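Local coordinates for Rep protein (Adeno-associated virus - 5, PDB 1M55) that probably binds and nicks viral origin DNA as a metal-dependent endonuclease of the rolling-circle replication type, at residues 35-38 and 39-43; 46-50 and 51-55; 113-116 and 117-121; 148-152 and 153-157. All coordinates share one frame; numbering follows the deposited sequence.

Contact 1: 35-38 and 39-43; sequences WELP and PESDL
Leu37 has CG anti to its own carbonyl carbon (chi1 -66°), and Ser41 has OG turned away from its backbone N (chi1 179°), which brings the leucine methyl CD2 to 3.8 Å from the serine OG across a type I beta turn running from Pro38 to Ser41. The turn lies on the surface, in the loop between helices 24-32 and 50-71. Ser41 N closes it with a hydrogen bond of 3.0 Å to Pro38 O, the donor standing above the carbonyl plane. Pro38 CD lies against Ser41 CB. A water donates to both Pro38 O and Ser41 O, so the proline carbonyl is gripped by a backbone N-H and a water at once.

Beyond the turn the chain comes back to Leu37. Its CD2 packs on Leu43 CB at 3.9 Å, with the two leucine side chains crossing at roughly a right angle. Its other methyl, CD1, is pressed up to 3.1 Å from Leu43 O, a tight approach of carbon to oxygen.

The polar ends tie this loop to the chain around helix 179-191. Ser41 OG is hydrogen-bonded to Leu177 O, and the carboxylate of Asp42 takes the backbone N-H groups of Leu179 and Glu180 at the start of that helix, one on each oxygen. Within the loop, Leu43 N adds a weak but nearly straight bond to Ser41 OG, 3.3 Å long.

Contact 2: 46-50 and 51-55; sequences TLVEQ and PQLTV
The flat carbonyl group of Gln50 takes two bonds from Thr54, one turn later, at the start of helix 50-71, and the donors come to Gln50 O from opposite sides of its plane: the threonine hydroxyl OG1 stands well above it, at 2.9 Å, and Thr54 N is only moderately tilted from it, at 2.8 Å. The hydroxyl can do this because OG1 lies beside its own backbone N (chi1 -64°). It also holds Trp35 NE1, so this one side chain joins the helix start to the loop before it.

Glu49 occupies the N-cap position. Its carbonyl oxygen accepts Leu53 N in the carbonyl plane, at 3.0 Å. Pro51 stands in the first turn, where a backbone N-H would have no helical i-4 carbonyl to bond, so the missing N-H of proline costs nothing.

On the polar flank the Gln52 chain bends at chi2 (83°) and swings its amide back toward the cap, OE1 coming to 3.3 Å from Glu49 CB. On the buried flank Val48 CG1 meets Leu53 CD2 at 3.7 Å, and both side chains continue onto Trp164 of strand 162-167. Gln50 OE1 accepts Trp35 N, while the backbone N of Glu49 bonds to the side chain of Gln163. A single water spans the cap, donating to Glu49 OE1 and to Gln52 OE1, each at 2.8 Å.

Contact 3: 113-116 and 117-121; sequences AQLV and KVVFQ
The C-terminal part of helix 101-118 holds this contact, where the i to i+4 bonding becomes forked. Val118 N still bonds to Gln114 O in the regular pattern, almost straight at 2.9 Å, and Lys117 N does so to Ala113 O. One residue later the scheme forks: Leu115 O takes Val119 N and also a weak bond from Phe120 N, whose N-H is shared with an equally weak one to Val116 O. Gln121 then adopts left-handed backbone angles (52°/32°), which turn the chain away.

Gln114 and Val118 lie on the flank facing helix 50-71, where Gln114 bends at chi2 (71°), laying its amide against Val118, with NE2 3.4 Å from CG2. The buried side carries Leu115 and Val119 side by side, pointing the same way, CD2 to CG2 at 4.1 Å. Val119 CG1 covers one face of the Phe120 ring near its rim, and Val116 CA sits at the ring edge. Val62 of helix 50-71 touches Leu115 and Val118, while Phe26 of helix 24-32 meets Phe120. A water bridges the two polar ends, donating to Gln114 OE1 at 2.7 Å and accepting from Lys117 NZ at 2.9 Å.

Contact 4: 148-152 and 153-157; sequences GYIPA and YLLPK
Leu155 N bonds to Ile150 O at 2.9 Å, nearly straight, across a pi-type turn, while the bond from Leu154 N to the same oxygen is weak and strongly bent. The short helix 149-154 thus widens before a type I turn from Leu154 to Lys157 carries the chain out. Pro156 packs its ring against the carbonyl oxygens of Pro151 and Ala152, CD lying 3.4 Å from Pro151 O.

Tyr149 and Tyr153, one turn apart, run side by side and point the same way, each with CG anti to the backbone N (chi1 180° and -171°). Their rings are neither stacked nor edge-to-face: the planes meet at 45°, and Tyr153 CD2 comes 3.4 Å from Tyr149 CZ. Tyr153 CB lies over one face of the Tyr149 ring, toward its rim. Tyr149 OH goes on to bond Glu6, which fixes the ring's outer end. The Tyr153 side chain is about 6 Å from a bound zinc ion, consistent with the HUH endonuclease arrangement, in which a helix presents a tyrosine beside the metal.

On the buried flank Ile150 CG2 meets Leu155 CG at 3.8 Å. These two residues and Leu154 lie on Phe78 of strand 77-83, and Leu154 also touches His91, a zinc ligand on strand 88-95. Pro151 and Leu155 face helix 179-191 through Phe189 and Leu185, so the short helix is wedged between that helix and the sheet.

Contacts 1 and 2 touch and belong to one connection between helices 24-32 and 50-71, where Trp35 packs on Leu53. Contact 1 is a surface turn, whereas the other three are partly buried and built on helix ends or starts. Contacts 2 and 3 meet where Val55 packs on Phe120 and Val119, so a helix start and a helix end share apolar packing beside helix 24-32. Contact 4 stands apart from contact 3, with centres 30 Å apart on opposite sides of the chain's centre, and it alone pairs aromatic rings near a zinc ion. Contacts 1 and 4 both border helix 179-191, contact 1 through hydrogen bonds to its first residues, contact 4 mostly through apolar side chains, with a bond from Arg182 to Leu155 O as well.

Contact 1: 35-38 and 39-43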
loop_
_atom_site.group_PDB
_atom_site.type_symbol
_atom_site.label_atom_id
_atom_site.label_comp_id
_atom_site.label_asym_id
_atom_site.label_seq_id
_atom_site.Cartn_x
_atom_site.Cartn_y
_atom_site.Cartn_z
ATOM N N TRP A 35 -4.127 16.397 -6.108
ATOM C CA TRP A 35 -3.191 15.470 -6.729
ATOM C C TRP A 35 -3.149 15.726 -8.227
ATOM O O TRP A 35 -4.155 16.119 -8.820
ATOM C CB TRP A 35 -3.612 14.017 -6.484
ATOM C CG TRP A 35 -3.340 13.543 -5.097
ATOM C CD1 TRP A 35 -4.108 13.758 -3.989
ATOM C CD2 TRP A 35 -2.207 12.784 -4.662
ATOM N NE1 TRP A 35 -3.521 13.181 -2.891
ATOM C CE2 TRP A 35 -2.353 12.575 -3.274
ATOM C CE3 TRP A 35 -1.080 12.253 -5.315
ATOM C CZ2 TRP A 35 -1.414 11.862 -2.521
ATOM C CZ3 TRP A 35 -0.145 11.542 -4.566
ATOM C CH2 TRP A 35 -0.321 11.353 -3.184
ATOM N N GLU A 36 -1.983 15.519 -8.824
ATOM C CA GLU A 36 -1.804 15.692 -10.261
ATOM C C GLU A 36 -1.054 14.473 -10.772
ATOM O O GLU A 36 -0.220 13.903 -10.061
ATOM C CB GLU A 36 -0.997 16.952 -10.577
ATOM C CG GLU A 36 -1.711 18.254 -10.241
ATOM C CD GLU A 36 -0.953 19.488 -10.710
ATOM O OE1 GLU A 36 -1.597 20.545 -10.890
ATOM O OE2 GLU A 36 0.282 19.406 -10.900
ATOM N N LEU A 37 -1.383 14.045 -11.981
ATOM C CA LEU A 37 -0.725 12.897 -12.579
ATOM C C LEU A 37 0.634 13.321 -13.109
ATOM O O LEU A 37 0.776 14.425 -13.633
ATOM C CB LEU A 37 -1.558 12.359 -13.745
ATOM C CG LEU A 37 -2.924 11.758 -13.448
ATOM C CD1 LEU A 37 -3.682 11.581 -14.751
ATOM C CD2 LEU A 37 -2.772 10.431 -12.721
ATOM N N PRO A 38 1.664 12.480 -12.930
ATOM C CA PRO A 38 3.003 12.817 -13.429
ATOM C C PRO A 38 2.924 12.796 -14.963
ATOM O O PRO A 38 2.067 12.115 -15.535
ATOM C CB PRO A 38 3.857 11.656 -12.911
ATOM C CG PRO A 38 3.134 11.214 -11.684
ATOM C CD PRO A 38 1.701 11.251 -12.121
ATOM N N PRO A 39 3.834 13.501 -15.650
ATOM C CA PRO A 39 3.821 13.535 -17.117
ATOM C C PRO A 39 3.842 12.156 -17.781
ATOM O O PRO A 39 3.209 11.950 -18.821
ATOM C CB PRO A 39 5.090 14.323 -17.445
ATOM C CG PRO A 39 5.199 15.266 -16.282
ATOM C CD PRO A 39 4.913 14.349 -15.113
ATOM N N GLU A 40 4.548 11.210 -17.170
ATOM C CA GLU A 40 4.675 9.854 -17.711
ATOM C C GLU A 40 3.504 8.912 -17.414
ATOM O O GLU A 40 3.538 7.744 -17.799
ATOM C CB GLU A 40 5.977 9.225 -17.214
ATOM C CG GLU A 40 7.215 9.997 -17.645
ATOM C CD GLU A 40 8.506 9.423 -17.065
ATOM O OE1 GLU A 40 8.916 8.314 -17.492
ATOM O OE2 GLU A 40 9.106 10.081 -16.183
ATOM N N SER A 41 2.491 9.404 -16.710
ATOM C CA SER A 41 1.329 8.584 -16.379
ATOM C C SER A 41 0.262 8.717 -17.458
ATOM O O SER A 41 0.137 9.766 -18.086
ATOM C CB SER A 41 0.745 9.001 -15.029
ATOM O OG SER A 41 -0.396 8.232 -14.698
ATOM N N ASP A 42 -0.493 7.642 -17.669
ATOM C CA ASP A 42 -1.568 7.641 -18.654
ATOM C C ASP A 42 -2.898 7.297 -17.979
ATOM O O ASP A 42 -3.853 6.875 -18.638
ATOM C CB ASP A 42 -1.265 6.660 -19.797
ATOM C CG ASP A 42 -1.151 5.208 -19.329
ATOM O OD1 ASP A 42 -1.279 4.939 -18.115
ATOM O OD2 ASP A 42 -0.929 4.327 -20.192
ATOM N N LEU A 43 -2.938 7.450 -16.659
ATOM C CA LEU A 43 -4.140 7.158 -15.893
ATOM C C LEU A 43 -5.184 8.248 -16.097
ATOM O O LEU A 43 -4.864 9.363 -16.505
ATOM C CB LEU A 43 -3.819 7.058 -14.394
ATOM C CG LEU A 43 -2.887 5.957 -13.882
ATOM C CD1 LEU A 43 -2.684 6.133 -12.388
ATOM C CD2 LEU A 43 -3.464 4.587 -14.178
HETATM O O HOH W 1 -0.152 12.594 -17.271
#

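Contact 2: 46-50 and 51-55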
loop_
_atom_site.group_PDB
_atom_site.type_symbol
_atom_site.label_atom_id
_atom_site.label_comp_id
_atom_site.label_asym_id
_atom_site.label_seq_id
_atom_site.Cartn_x
_atom_site.Cartn_y
_atom_site.Cartn_z
ATOM N N THR A 46 -9.848 11.383 -13.228
ATOM C CA THR A 46 -11.224 11.451 -12.740
ATOM C C THR A 46 -11.646 10.180 -12.007
ATOM O O THR A 46 -12.572 10.210 -11.198
ATOM C CB THR A 46 -12.229 11.749 -13.875
ATOM O OG1 THR A 46 -12.253 10.659 -14.805
ATOM C CG2 THR A 46 -11.830 13.017 -14.614
ATOM N N LEU A 47 -10.954 9.070 -12.272
ATOM C CA LEU A 47 -11.268 7.798 -11.622
ATOM C C LEU A 47 -10.487 7.579 -10.324
ATOM O O LEU A 47 -10.677 6.573 -9.638
ATOM C CB LEU A 47 -11.029 6.630 -12.583
ATOM C CG LEU A 47 -11.917 6.607 -13.830
ATOM C CD1 LEU A 47 -11.539 5.428 -14.720
ATOM C CD2 LEU A 47 -13.383 6.523 -13.414
ATOM N N VAL A 48 -9.590 8.507 -10.006
ATOM C CA VAL A 48 -8.789 8.423 -8.788
ATOM C C VAL A 48 -9.508 9.190 -7.677
ATOM O O VAL A 48 -9.891 10.350 -7.862
ATOM C CB VAL A 48 -7.381 9.025 -9.001
ATOM C CG1 VAL A 48 -6.590 9.003 -7.699
ATOM C CG2 VAL A 48 -6.636 8.251 -10.090
ATOM N N GLU A 49 -9.710 8.537 -6.538
ATOM C CA GLU A 49 -10.383 9.153 -5.398
ATOM C C GLU A 49 -9.328 9.860 -4.548
ATOM O O GLU A 49 -8.693 9.249 -3.687
ATOM C CB GLU A 49 -11.118 8.085 -4.585
ATOM C CG GLU A 49 -12.138 7.275 -5.394
ATOM C CD GLU A 49 -13.206 8.136 -6.051
ATOM O OE1 GLU A 49 -13.557 9.204 -5.502
ATOM O OE2 GLU A 49 -13.703 7.738 -7.125
ATOM N N GLN A 50 -9.176 11.163 -4.773
ATOM C CA GLN A 50 -8.159 11.953 -4.085
ATOM C C GLN A 50 -8.148 11.998 -2.553
ATOM O O GLN A 50 -7.075 11.901 -1.947
ATOM C CB GLN A 50 -8.066 13.353 -4.699
ATOM C CG GLN A 50 -7.547 13.332 -6.140
ATOM C CD GLN A 50 -7.405 14.719 -6.749
ATOM O OE1 GLN A 50 -6.885 15.641 -6.112
ATOM N NE2 GLN A 50 -7.848 14.870 -7.992
ATOM N N PRO A 51 -9.321 12.131 -1.902
ATOM C CA PRO A 51 -9.302 12.169 -0.433
ATOM C C PRO A 51 -8.714 10.883 0.149
ATOM O O PRO A 51 -7.880 10.920 1.060
ATOM C CB PRO A 51 -10.781 12.323 -0.077
ATOM C CG PRO A 51 -11.315 13.112 -1.231
ATOM C CD PRO A 51 -10.672 12.418 -2.413
ATOM N N GLN A 52 -9.127 9.744 -0.404
ATOM C CA GLN A 52 -8.628 8.452 0.051
ATOM C C GLN A 52 -7.147 8.293 -0.297
ATOM O O GLN A 52 -6.371 7.758 0.497
ATOM C CB GLN A 52 -9.449 7.312 -0.557
ATOM C CG GLN A 52 -10.849 7.157 0.041
ATOM C CD GLN A 52 -11.888 8.097 -0.557
ATOM O OE1 GLN A 52 -11.597 8.898 -1.446
ATOM N NE2 GLN A 52 -13.115 7.992 -0.068
ATOM N N LEU A 53 -6.755 8.766 -1.476
ATOM C CA LEU A 53 -5.359 8.691 -1.902
ATOM C C LEU A 53 -4.472 9.509 -0.958
ATOM O O LEU A 53 -3.349 9.112 -0.641
ATOM C CB LEU A 53 -5.210 9.198 -3.338
ATOM C CG LEU A 53 -3.794 9.298 -3.910
ATOM C CD1 LEU A 53 -3.062 7.959 -3.820
ATOM C CD2 LEU A 53 -3.876 9.783 -5.350
ATOM N N THR A 54 -4.990 10.643 -0.500
ATOM C CA THR A 54 -4.252 11.504 0.416
ATOM C C THR A 54 -3.930 10.748 1.707
ATOM O O THR A 54 -2.792 10.785 2.191
ATOM C CB THR A 54 -5.047 12.802 0.702
ATOM O OG1 THR A 54 -5.178 13.544 -0.521
ATOM C CG2 THR A 54 -4.343 13.661 1.744
ATOM N N VAL A 55 -4.914 10.036 2.247
ATOM C CA VAL A 55 -4.695 9.253 3.463
ATOM C C VAL A 55 -3.730 8.107 3.154
ATOM O O VAL A 55 -2.792 7.848 3.914
ATOM C CB VAL A 55 -6.010 8.632 4.000
ATOM C CG1 VAL A 55 -5.737 7.851 5.279
ATOM C CG2 VAL A 55 -7.031 9.706 4.265
HETATM O O HOH W 2 -13.410 10.408 -2.950
#

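Contact 3: 113-116 and 117-121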
loop_
_atom_site.group_PDB
_atom_site.type_symbol
_atom_site.label_atom_id
_atom_site.label_comp_id
_atom_site.label_asym_id
_atom_site.label_seq_id
_atom_site.Cartn_x
_atom_site.Cartn_y
_atom_site.Cartn_z
ATOM N N ALA A 113 0.534 1.137 15.485
ATOM C CA ALA A 113 0.434 2.114 16.567
ATOM C C ALA A 113 0.935 3.487 16.102
ATOM O O ALA A 113 0.349 4.522 16.435
ATOM C CB ALA A 113 1.224 1.636 17.778
ATOM N N GLN A 114 2.016 3.493 15.324
ATOM C CA GLN A 114 2.575 4.740 14.802
ATOM C C GLN A 114 1.588 5.395 13.830
ATOM O O GLN A 114 1.418 6.618 13.835
ATOM C CB GLN A 114 3.919 4.474 14.119
ATOM C CG GLN A 114 4.529 5.676 13.403
ATOM C CD GLN A 114 5.052 6.756 14.344
ATOM O OE1 GLN A 114 4.776 6.755 15.545
ATOM N NE2 GLN A 114 5.811 7.689 13.793
ATOM N N LEU A 115 0.929 4.587 13.004
ATOM C CA LEU A 115 -0.053 5.112 12.058
ATOM C C LEU A 115 -1.203 5.783 12.811
ATOM O O LEU A 115 -1.660 6.863 12.436
ATOM C CB LEU A 115 -0.610 3.989 11.176
ATOM C CG LEU A 115 0.353 3.397 10.143
ATOM C CD1 LEU A 115 -0.272 2.190 9.465
ATOM C CD2 LEU A 115 0.712 4.457 9.121
ATOM N N VAL A 116 -1.661 5.140 13.880
ATOM C CA VAL A 116 -2.759 5.675 14.682
ATOM C C VAL A 116 -2.403 7.060 15.235
ATOM O O VAL A 116 -3.208 7.992 15.170
ATOM C CB VAL A 116 -3.130 4.700 15.830
ATOM C CG1 VAL A 116 -4.129 5.340 16.797
ATOM C CG2 VAL A 116 -3.722 3.421 15.244
ATOM N N LYS A 117 -1.182 7.205 15.733
ATOM C CA LYS A 117 -0.742 8.483 16.286
ATOM C C LYS A 117 -0.507 9.582 15.252
ATOM O O LYS A 117 -1.008 10.700 15.394
ATOM C CB LYS A 117 0.526 8.285 17.119
ATOM C CG LYS A 117 0.284 7.519 18.407
ATOM C CD LYS A 117 1.504 7.488 19.307
ATOM C CE LYS A 117 2.618 6.647 18.725
ATOM N NZ LYS A 117 3.731 6.504 19.705
ATOM N N VAL A 118 0.249 9.263 14.208
ATOM C CA VAL A 118 0.595 10.232 13.173
ATOM C C VAL A 118 -0.496 10.591 12.172
ATOM O O VAL A 118 -0.730 11.770 11.889
ATOM C CB VAL A 118 1.849 9.765 12.386
ATOM C CG1 VAL A 118 2.168 10.725 11.251
ATOM C CG2 VAL A 118 3.029 9.641 13.325
ATOM N N VAL A 119 -1.157 9.581 11.624
ATOM C CA VAL A 119 -2.173 9.829 10.615
ATOM C C VAL A 119 -3.574 10.042 11.175
ATOM O O VAL A 119 -4.330 10.876 10.669
ATOM C CB VAL A 119 -2.216 8.666 9.574
ATOM C CG1 VAL A 119 -3.037 9.067 8.359
ATOM C CG2 VAL A 119 -0.808 8.263 9.156
ATOM N N PHE A 120 -3.895 9.344 12.258
ATOM C CA PHE A 120 -5.238 9.414 12.814
ATOM C C PHE A 120 -5.468 10.109 14.147
ATOM O O PHE A 120 -6.476 9.868 14.808
ATOM C CB PHE A 120 -5.853 8.014 12.782
ATOM C CG PHE A 120 -5.797 7.387 11.419
ATOM C CD1 PHE A 120 -4.976 6.291 11.172
ATOM C CD2 PHE A 120 -6.498 7.954 10.359
ATOM C CE1 PHE A 120 -4.852 5.776 9.879
ATOM C CE2 PHE A 120 -6.382 7.450 9.071
ATOM C CZ PHE A 120 -5.555 6.360 8.828
ATOM N N GLN A 121 -4.547 10.993 14.524
ATOM C CA GLN A 121 -4.675 11.776 15.754
ATOM C C GLN A 121 -4.958 10.952 17.008
ATOM O O GLN A 121 -5.661 11.411 17.913
ATOM C CB GLN A 121 -5.789 12.817 15.572
ATOM C CG GLN A 121 -5.669 13.630 14.302
ATOM C CD GLN A 121 -6.890 14.494 14.021
ATOM O OE1 GLN A 121 -7.725 14.729 14.895
ATOM N NE2 GLN A 121 -7.005 14.955 12.784
HETATM O O HOH W 3 5.074 5.048 17.628
#

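Contact 4: 148-152 and 153-157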
loop_
_atom_site.group_PDB
_atom_site.type_symbol
_atom_site.label_atom_id
_atom_site.label_comp_id
_atom_site.label_asym_id
_atom_site.label_seq_id
_atom_site.Cartn_x
_atom_site.Cartn_y
_atom_site.Cartn_z
ATOM N N GLY A 148 8.135 -11.660 -8.959
ATOM C CA GLY A 148 7.158 -12.098 -9.942
ATOM C C GLY A 148 5.714 -11.837 -9.552
ATOM O O GLY A 148 4.849 -11.695 -10.420
ATOM N N TYR A 149 5.457 -11.777 -8.250
ATOM C CA TYR A 149 4.120 -11.509 -7.721
ATOM C C TYR A 149 3.612 -10.151 -8.227
ATOM O O TYR A 149 2.410 -9.959 -8.428
ATOM C CB TYR A 149 4.181 -11.523 -6.191
ATOM C CG TYR A 149 2.879 -11.253 -5.463
ATOM C CD1 TYR A 149 1.961 -12.278 -5.231
ATOM C CD2 TYR A 149 2.609 -9.991 -4.924
ATOM C CE1 TYR A 149 0.809 -12.060 -4.470
ATOM C CE2 TYR A 149 1.458 -9.760 -4.161
ATOM C CZ TYR A 149 0.566 -10.802 -3.937
ATOM O OH TYR A 149 -0.562 -10.595 -3.171
ATOM N N ILE A 150 4.531 -9.217 -8.468
ATOM C CA ILE A 150 4.149 -7.894 -8.948
ATOM C C ILE A 150 3.511 -7.941 -10.346
ATOM O O ILE A 150 2.341 -7.574 -10.494
ATOM C CB ILE A 150 5.339 -6.893 -8.858
ATOM C CG1 ILE A 150 5.721 -6.697 -7.384
ATOM C CG2 ILE A 150 4.980 -5.565 -9.510
ATOM C CD1 ILE A 150 7.041 -5.979 -7.160
ATOM N N PRO A 151 4.243 -8.414 -11.379
ATOM C CA PRO A 151 3.624 -8.461 -12.712
ATOM C C PRO A 151 2.488 -9.486 -12.833
ATOM O O PRO A 151 1.563 -9.312 -13.630
ATOM C CB PRO A 151 4.801 -8.812 -13.632
ATOM C CG PRO A 151 5.709 -9.603 -12.741
ATOM C CD PRO A 151 5.664 -8.807 -11.453
ATOM N N ALA A 152 2.547 -10.537 -12.022
ATOM C CA ALA A 152 1.530 -11.582 -12.061
ATOM C C ALA A 152 0.194 -11.192 -11.448
ATOM O O ALA A 152 -0.865 -11.486 -12.008
ATOM C CB ALA A 152 2.047 -12.826 -11.366
ATOM N N TYR A 153 0.250 -10.474 -10.332
ATOM C CA TYR A 153 -0.955 -10.132 -9.594
ATOM C C TYR A 153 -1.320 -8.660 -9.446
ATOM O O TYR A 153 -2.491 -8.301 -9.558
ATOM C CB TYR A 153 -0.833 -10.777 -8.218
ATOM C CG TYR A 153 -2.061 -10.741 -7.349
ATOM C CD1 TYR A 153 -3.237 -11.390 -7.732
ATOM C CD2 TYR A 153 -2.014 -10.149 -6.087
ATOM C CE1 TYR A 153 -4.324 -11.462 -6.871
ATOM C CE2 TYR A 153 -3.092 -10.215 -5.223
ATOM C CZ TYR A 153 -4.240 -10.878 -5.617
ATOM O OH TYR A 153 -5.281 -10.989 -4.730
ATOM N N LEU A 154 -0.333 -7.809 -9.185
ATOM C CA LEU A 154 -0.610 -6.388 -8.990
ATOM C C LEU A 154 -0.688 -5.553 -10.262
ATOM O O LEU A 154 -1.626 -4.772 -10.433
ATOM C CB LEU A 154 0.399 -5.778 -8.019
ATOM C CG LEU A 154 0.446 -6.434 -6.637
ATOM C CD1 LEU A 154 1.467 -5.703 -5.776
ATOM C CD2 LEU A 154 -0.929 -6.404 -5.977
ATOM N N LEU A 155 0.277 -5.721 -11.163
ATOM C CA LEU A 155 0.283 -4.946 -12.405
ATOM C C LEU A 155 -0.966 -5.067 -13.294
ATOM O O LEU A 155 -1.332 -4.102 -13.963
ATOM C CB LEU A 155 1.548 -5.221 -13.231
ATOM C CG LEU A 155 2.897 -4.841 -12.609
ATOM C CD1 LEU A 155 3.973 -4.871 -13.688
ATOM C CD2 LEU A 155 2.831 -3.452 -11.975
ATOM N N PRO A 156 -1.628 -6.246 -13.328
ATOM C CA PRO A 156 -2.830 -6.417 -14.156
ATOM C C PRO A 156 -4.042 -5.556 -13.777
ATOM O O PRO A 156 -4.957 -5.392 -14.588
ATOM C CB PRO A 156 -3.165 -7.898 -13.970
ATOM C CG PRO A 156 -1.846 -8.526 -13.724
ATOM C CD PRO A 156 -1.203 -7.548 -12.776
ATOM N N LYS A 157 -4.092 -5.056 -12.543
ATOM C CA LYS A 157 -5.230 -4.244 -12.117
ATOM C C LYS A 157 -5.395 -2.995 -12.980
ATOM O O LYS A 157 -4.411 -2.347 -13.340
ATOM C CB LYS A 157 -5.105 -3.842 -10.642
ATOM C CG LYS A 157 -5.640 -4.869 -9.648
ATOM C CD LYS A 157 -4.686 -6.021 -9.435
ATOM C CE LYS A 157 -5.300 -7.092 -8.541
ATOM N NZ LYS A 157 -5.671 -6.576 -7.200
#